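Local coordinates for protein mosquitocidal toxin (Lysinibacillus sphaericus, PDB 2VSE) that kills mosquitoes as a holotoxin, probably by ADP-ribosylating target proteins with its enzyme domain while its ricin-B-like lectin domains probably bind sugars, at residues F703-K708 / W830-S835; N712-M717 / N733-K738. All coordinates share one frame; numbering follows the deposited sequence.

Interaction 1 of 2, residues F703-K708 / W830-S835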
loop_
_atom_site.group_PDB
_atom_site.type_symbol
_atom_site.label_atom_id
_atom_site.label_comp_id
_atom_site.label_asym_id
_atom_site.label_seq_id
_atom_site.Cartn_x
_atom_site.Cartn_y
_atom_site.Cartn_z
ATOM N N PHE A 703 -7.516 -12.051 29.573
ATOM C CA PHE A 703 -7.741 -10.628 29.384
ATOM C C PHE A 703 -8.220 -9.988 30.678
ATOM O O PHE A 703 -8.935 -10.622 31.451
ATOM C CB PHE A 703 -8.781 -10.389 28.275
ATOM C CG PHE A 703 -8.378 -10.920 26.916
ATOM C CD1 PHE A 703 -7.666 -10.121 26.021
ATOM C CD2 PHE A 703 -8.728 -12.207 26.515
ATOM C CE1 PHE A 703 -7.307 -10.597 24.755
ATOM C CE2 PHE A 703 -8.368 -12.683 25.264
ATOM C CZ PHE A 703 -7.655 -11.876 24.386
ATOM N N ASN A 704 -7.787 -8.753 30.916
ATOM C CA ASN A 704 -8.483 -7.860 31.817
ATOM C C ASN A 704 -9.535 -7.174 30.964
ATOM O O ASN A 704 -9.238 -6.727 29.845
ATOM C CB ASN A 704 -7.533 -6.817 32.390
ATOM C CG ASN A 704 -6.406 -7.418 33.216
ATOM O OD1 ASN A 704 -5.329 -6.853 33.263
ATOM N ND2 ASN A 704 -6.654 -8.545 33.881
ATOM N N ILE A 705 -10.771 -7.144 31.442
ATOM C CA ILE A 705 -11.831 -6.528 30.686
ATOM C C ILE A 705 -12.077 -5.179 31.320
ATOM O O ILE A 705 -12.694 -5.085 32.394
ATOM C CB ILE A 705 -13.081 -7.404 30.657
ATOM C CG1 ILE A 705 -12.734 -8.780 30.065
ATOM C CG2 ILE A 705 -14.130 -6.739 29.817
ATOM C CD1 ILE A 705 -13.810 -9.860 30.273
ATOM N N SER A 706 -11.548 -4.134 30.681
ATOM C CA SER A 706 -11.568 -2.813 31.285
ATOM C C SER A 706 -12.623 -1.904 30.682
ATOM O O SER A 706 -12.996 -2.044 29.501
ATOM C CB SER A 706 -10.192 -2.160 31.214
ATOM O OG SER A 706 -9.975 -1.622 29.939
ATOM N N SER A 707 -13.092 -0.960 31.485
ATOM C CA SER A 707 -14.157 -0.100 31.037
ATOM C C SER A 707 -13.637 1.061 30.190
ATOM O O SER A 707 -12.670 1.746 30.557
ATOM C CB SER A 707 -14.923 0.449 32.221
ATOM O OG SER A 707 -15.925 1.290 31.717
ATOM N N LYS A 708 -14.303 1.302 29.066
ATOM C CA LYS A 708 -14.027 2.504 28.281
ATOM C C LYS A 708 -14.156 3.774 29.135
ATOM O O LYS A 708 -13.434 4.736 28.913
ATOM C CB LYS A 708 -14.983 2.598 27.092
ATOM C CG LYS A 708 -14.616 3.722 26.132
ATOM C CD LYS A 708 -15.768 4.130 25.231
ATOM C CE LYS A 708 -15.319 5.237 24.266
ATOM N NZ LYS A 708 -14.206 4.750 23.416
ATOM N N TRP A 830 -16.217 -1.742 26.386
ATOM C CA TRP A 830 -15.136 -2.477 27.027
ATOM C C TRP A 830 -13.909 -2.587 26.153
ATOM O O TRP A 830 -14.004 -2.595 24.926
ATOM C CB TRP A 830 -15.625 -3.877 27.401
ATOM C CG TRP A 830 -16.855 -3.829 28.257
ATOM C CD1 TRP A 830 -18.156 -3.866 27.838
ATOM C CD2 TRP A 830 -16.890 -3.692 29.680
ATOM N NE1 TRP A 830 -19.002 -3.781 28.927
ATOM C CE2 TRP A 830 -18.248 -3.674 30.066
ATOM C CE3 TRP A 830 -15.900 -3.594 30.668
ATOM C CZ2 TRP A 830 -18.645 -3.558 31.398
ATOM C CZ3 TRP A 830 -16.297 -3.475 31.999
ATOM C CH2 TRP A 830 -17.659 -3.463 32.346
ATOM N N ASN A 831 -12.749 -2.641 26.798
ATOM C CA ASN A 831 -11.496 -2.986 26.135
ATOM C C ASN A 831 -11.040 -4.348 26.618
ATOM O O ASN A 831 -11.378 -4.773 27.732
ATOM C CB ASN A 831 -10.398 -1.995 26.462
ATOM C CG ASN A 831 -10.857 -0.551 26.380
ATOM O OD1 ASN A 831 -11.044 -0.005 25.290
ATOM N ND2 ASN A 831 -10.995 0.093 27.541
ATOM N N PHE A 832 -10.260 -5.031 25.789
ATOM C CA PHE A 832 -9.679 -6.304 26.164
ATOM C C PHE A 832 -8.180 -6.205 26.183
ATOM O O PHE A 832 -7.555 -6.119 25.150
ATOM C CB PHE A 832 -10.159 -7.396 25.218
ATOM C CG PHE A 832 -11.615 -7.726 25.383
ATOM C CD1 PHE A 832 -12.013 -8.800 26.180
ATOM C CD2 PHE A 832 -12.585 -6.941 24.783
ATOM C CE1 PHE A 832 -13.353 -9.098 26.356
ATOM C CE2 PHE A 832 -13.917 -7.230 24.947
ATOM C CZ PHE A 832 -14.309 -8.327 25.737
ATOM N N ILE A 833 -7.610 -6.188 27.380
ATOM C CA ILE A 833 -6.184 -6.066 27.557
ATOM C C ILE A 833 -5.604 -7.426 27.946
ATOM O O ILE A 833 -5.941 -7.967 29.014
ATOM C CB ILE A 833 -5.822 -5.058 28.687
ATOM C CG1 ILE A 833 -6.476 -3.684 28.464
ATOM C CG2 ILE A 833 -4.289 -4.934 28.834
ATOM C CD1 ILE A 833 -6.712 -2.880 29.815
ATOM N N PRO A 834 -4.703 -7.969 27.106
ATOM C CA PRO A 834 -4.020 -9.229 27.408
ATOM C C PRO A 834 -3.535 -9.297 28.842
ATOM O O PRO A 834 -2.939 -8.344 29.337
ATOM C CB PRO A 834 -2.838 -9.217 26.442
ATOM C CG PRO A 834 -3.375 -8.497 25.241
ATOM C CD PRO A 834 -4.284 -7.428 25.792
ATOM N N SER A 835 -3.835 -10.402 29.516
ATOM C CA SER A 835 -3.356 -10.612 30.875
ATOM C C SER A 835 -2.722 -11.973 30.972
ATOM O O SER A 835 -2.503 -12.642 29.958
ATOM C CB SER A 835 -4.476 -10.487 31.913
ATOM O OG SER A 835 -5.518 -11.416 31.684
#

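Interaction 2 of 2, residues N712-M717 / N733-K738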
loop_
_atom_site.group_PDB
_atom_site.type_symbol
_atom_site.label_atom_id
_atom_site.label_comp_id
_atom_site.label_asym_id
_atom_site.label_seq_id
_atom_site.Cartn_x
_atom_site.Cartn_y
_atom_site.Cartn_z
ATOM N N ASN A 712 -8.742 1.759 34.252
ATOM C CA ASN A 712 -8.216 1.073 35.413
ATOM C C ASN A 712 -9.308 0.355 36.189
ATOM O O ASN A 712 -9.021 -0.319 37.182
ATOM C CB ASN A 712 -7.440 2.036 36.306
ATOM C CG ASN A 712 -6.288 1.353 37.048
ATOM O OD1 ASN A 712 -5.444 0.675 36.437
ATOM N ND2 ASN A 712 -6.238 1.545 38.371
ATOM N N LYS A 713 -10.549 0.478 35.724
ATOM C CA LYS A 713 -11.655 -0.214 36.343
ATOM C C LYS A 713 -12.014 -1.425 35.486
ATOM O O LYS A 713 -12.351 -1.289 34.304
ATOM C CB LYS A 713 -12.843 0.748 36.560
ATOM C CG LYS A 713 -12.508 1.986 37.424
ATOM C CD LYS A 713 -12.334 1.594 38.887
ATOM C CE LYS A 713 -12.348 2.802 39.836
ATOM N NZ LYS A 713 -12.541 2.382 41.252
ATOM N N ILE A 714 -11.927 -2.613 36.085
ATOM C CA ILE A 714 -12.050 -3.866 35.328
ATOM C C ILE A 714 -12.983 -4.919 35.950
ATOM O O ILE A 714 -13.223 -4.927 37.168
ATOM C CB ILE A 714 -10.673 -4.487 35.033
ATOM C CG1 ILE A 714 -10.041 -5.087 36.305
ATOM C CG2 ILE A 714 -9.737 -3.470 34.341
ATOM C CD1 ILE A 714 -8.716 -5.774 36.041
ATOM N N ILE A 715 -13.517 -5.796 35.104
ATOM C CA ILE A 715 -14.497 -6.774 35.555
ATOM C C ILE A 715 -13.816 -7.743 36.524
ATOM O O ILE A 715 -12.766 -8.292 36.225
ATOM C CB ILE A 715 -15.197 -7.514 34.368
ATOM C CG1 ILE A 715 -15.971 -6.510 33.489
ATOM C CG2 ILE A 715 -16.157 -8.581 34.896
ATOM C CD1 ILE A 715 -16.854 -7.125 32.400
ATOM N N THR A 716 -14.417 -7.915 37.702
ATOM C CA THR A 716 -13.793 -8.684 38.768
ATOM C C THR A 716 -14.787 -9.639 39.404
ATOM O O THR A 716 -15.909 -9.251 39.737
ATOM C CB THR A 716 -13.249 -7.720 39.815
ATOM O OG1 THR A 716 -12.314 -6.855 39.173
ATOM C CG2 THR A 716 -12.575 -8.451 40.994
ATOM N N MET A 717 -14.382 -10.891 39.543
ATOM C CA MET A 717 -15.169 -11.867 40.284
ATOM C C MET A 717 -15.003 -11.558 41.779
ATOM O O MET A 717 -13.868 -11.371 42.242
ATOM C CB MET A 717 -14.692 -13.292 39.957
ATOM C CG MET A 717 -15.491 -14.383 40.662
ATOM S SD MET A 717 -14.922 -16.054 40.332
ATOM C CE MET A 717 -16.013 -16.497 39.043
ATOM N N ASN A 733 -5.954 -12.937 40.301
ATOM C CA ASN A 733 -6.545 -14.056 39.543
ATOM C C ASN A 733 -8.010 -13.796 39.157
ATOM O O ASN A 733 -8.413 -14.148 38.042
ATOM C CB ASN A 733 -6.403 -15.389 40.297
ATOM C CG ASN A 733 -4.966 -15.907 40.325
ATOM O OD1 ASN A 733 -4.397 -16.281 39.294
ATOM N ND2 ASN A 733 -4.379 -15.949 41.515
ATOM N N ASN A 734 -8.779 -13.170 40.059
ATOM C CA ASN A 734 -10.201 -12.857 39.809
ATOM C C ASN A 734 -10.484 -11.746 38.781
ATOM O O ASN A 734 -11.633 -11.369 38.570
ATOM C CB ASN A 734 -10.917 -12.533 41.129
ATOM C CG ASN A 734 -11.192 -13.769 41.965
ATOM O OD1 ASN A 734 -10.495 -14.786 41.841
ATOM N ND2 ASN A 734 -12.194 -13.685 42.839
ATOM N N GLN A 735 -9.442 -11.232 38.139
ATOM C CA GLN A 735 -9.591 -10.149 37.176
ATOM C C GLN A 735 -9.026 -10.583 35.826
ATOM O O GLN A 735 -8.965 -9.813 34.855
ATOM C CB GLN A 735 -8.860 -8.909 37.682
ATOM C CG GLN A 735 -9.568 -8.230 38.840
ATOM C CD GLN A 735 -8.840 -7.009 39.354
ATOM O OE1 GLN A 735 -7.601 -6.991 39.450
ATOM N NE2 GLN A 735 -9.597 -5.976 39.684
ATOM N N SER A 736 -8.595 -11.831 35.768
ATOM C CA SER A 736 -8.003 -12.331 34.552
ATOM C C SER A 736 -8.887 -13.403 33.940
ATOM O O SER A 736 -8.845 -14.573 34.350
ATOM C CB SER A 736 -6.583 -12.862 34.817
ATOM O OG SER A 736 -6.003 -13.282 33.605
ATOM N N TRP A 737 -9.662 -12.998 32.947
ATOM C CA TRP A 737 -10.685 -13.859 32.354
ATOM C C TRP A 737 -10.215 -14.564 31.099
ATOM O O TRP A 737 -9.645 -13.941 30.197
ATOM C CB TRP A 737 -11.904 -13.020 31.995
ATOM C CG TRP A 737 -12.508 -12.365 33.155
ATOM C CD1 TRP A 737 -12.186 -11.138 33.671
ATOM C CD2 TRP A 737 -13.543 -12.896 33.983
ATOM N NE1 TRP A 737 -12.970 -10.868 34.770
ATOM C CE2 TRP A 737 -13.814 -11.931 34.982
ATOM C CE3 TRP A 737 -14.280 -14.088 33.972
ATOM C CZ2 TRP A 737 -14.803 -12.123 35.959
ATOM C CZ3 TRP A 737 -15.258 -14.277 34.957
ATOM C CH2 TRP A 737 -15.498 -13.304 35.931
ATOM N N LYS A 738 -10.465 -15.864 31.036
ATOM C CA LYS A 738 -10.199 -16.641 29.835
ATOM C C LYS A 738 -11.361 -16.453 28.870
ATOM O O LYS A 738 -12.525 -16.518 29.261
ATOM C CB LYS A 738 -10.040 -18.116 30.189
ATOM C CG LYS A 738 -9.736 -19.062 29.035
ATOM C CD LYS A 738 -8.295 -18.941 28.544
ATOM C CE LYS A 738 -7.826 -20.233 27.886
ATOM N NZ LYS A 738 -8.959 -20.834 27.130
HETATM O O HOH W 1 -10.812 -8.013 34.092
#

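Interaction 1 of 2, residues F703-K708 / W830-S835
F703 and F832, diagonal neighbours across two antiparallel strands, meet edge to face, the edge of F832 toward the face of F703, with planes at 86° and centroids 6.0 Å apart. I705, which shares a face of the sheet with F832 and W830, lies alongside F832, its CG1 3.8 Å from CE1, and sends CG2 to the indole of W830, 3.7 Å from CE3. Its chi1 of -58° explains the split, setting CG1 beside the backbone N and CG2 beside the carbonyl carbon, one branch for each ring. Two reciprocal pairs of hydrogen bonds join the backbones, N704 with I833 and S706 with N831; I833 N to N704 O and N831 N to S706 O are nearly straight. On the other face the amide of N831 adds a bond in its own plane, ND2 to OG of S706 at 3.1 Å, and CD1 of I833 packs against the same hydroxyl. Further out, L739 touches F703 and F832, I794 touches I705, W830 and F832, F699 sets its ring against both phenylalanines, and N704 turns its amide to Q735 and N729. The pair joins the first and last strands of a ricin-B-like unit, consistent with closure of a beta-trefoil. Chemically, one face is mainly apolar and aromatic, with S707, its OG bonded to K709 N, as polar exception; the other is mixed, I833 lying among N704, S706 and N831.

Interaction 2 of 2, residues N712-M717 / N733-K738
The indole of W737 meets the backbone of I715 edge-on: NE1 donates to I715 O at 3.0 Å in a nearly straight bond (173°), in the ring plane. CG of W737 sits beside its backbone N (chi1 -61°), which turns the N-H edge to this carbonyl; the donor arrives from above the carbonyl plane. A water also donates to I715 O, bridging it to Q735 O. The side chain of I715 crosses the indole at about a right angle, CG2 3.9 Å from CZ2. Q735 reaches obliquely across T716 and donates NE2 to OG1 at 2.9 Å, in its amide plane; OG1 donates to I714 O, while NE2 also bonds D728 O and OE1 receives I730 N. CD1 of I714 packs on CB and CD of Q735. N734 clasps M717: its O accepts M717 N at 3.0 Å, and its ND2 reaches M717 O at 2.9 Å from above the carbonyl plane. Q735-S736-W737 is the QxW signature of ricin-B-type beta-trefoils. The 3-10 turn 733-735 is thereby fastened to strand 713-717, which pairs antiparallel with 724-728, while W737 opens strand 737-742 and packs on I750 and I752 of strand 747-752.

How the interactions relate
Interactions 1 and 2 belong to one ricin-B-like lectin unit near the C-terminal end of the toxin, with centres about 8 Å apart. Interaction 1 brings together the unit's first and last strands, 701-707 and 830-834, whereas both segments of interaction 2 lie between them in sequence. Strand 701-707 pairs with 830-834 and with 737-742, and its backbone also bonds strand 713-717, so both segments of interaction 2 adjoin it. The contacts touch through a probable hydrogen bond between S835 OG and S736 OG (2.7 Å) and through W830 CZ3 packing on I715 CG1. The unit illustrates a general principle: the terminal strand pair closes the trefoil, and the QxW turn packs against that closure.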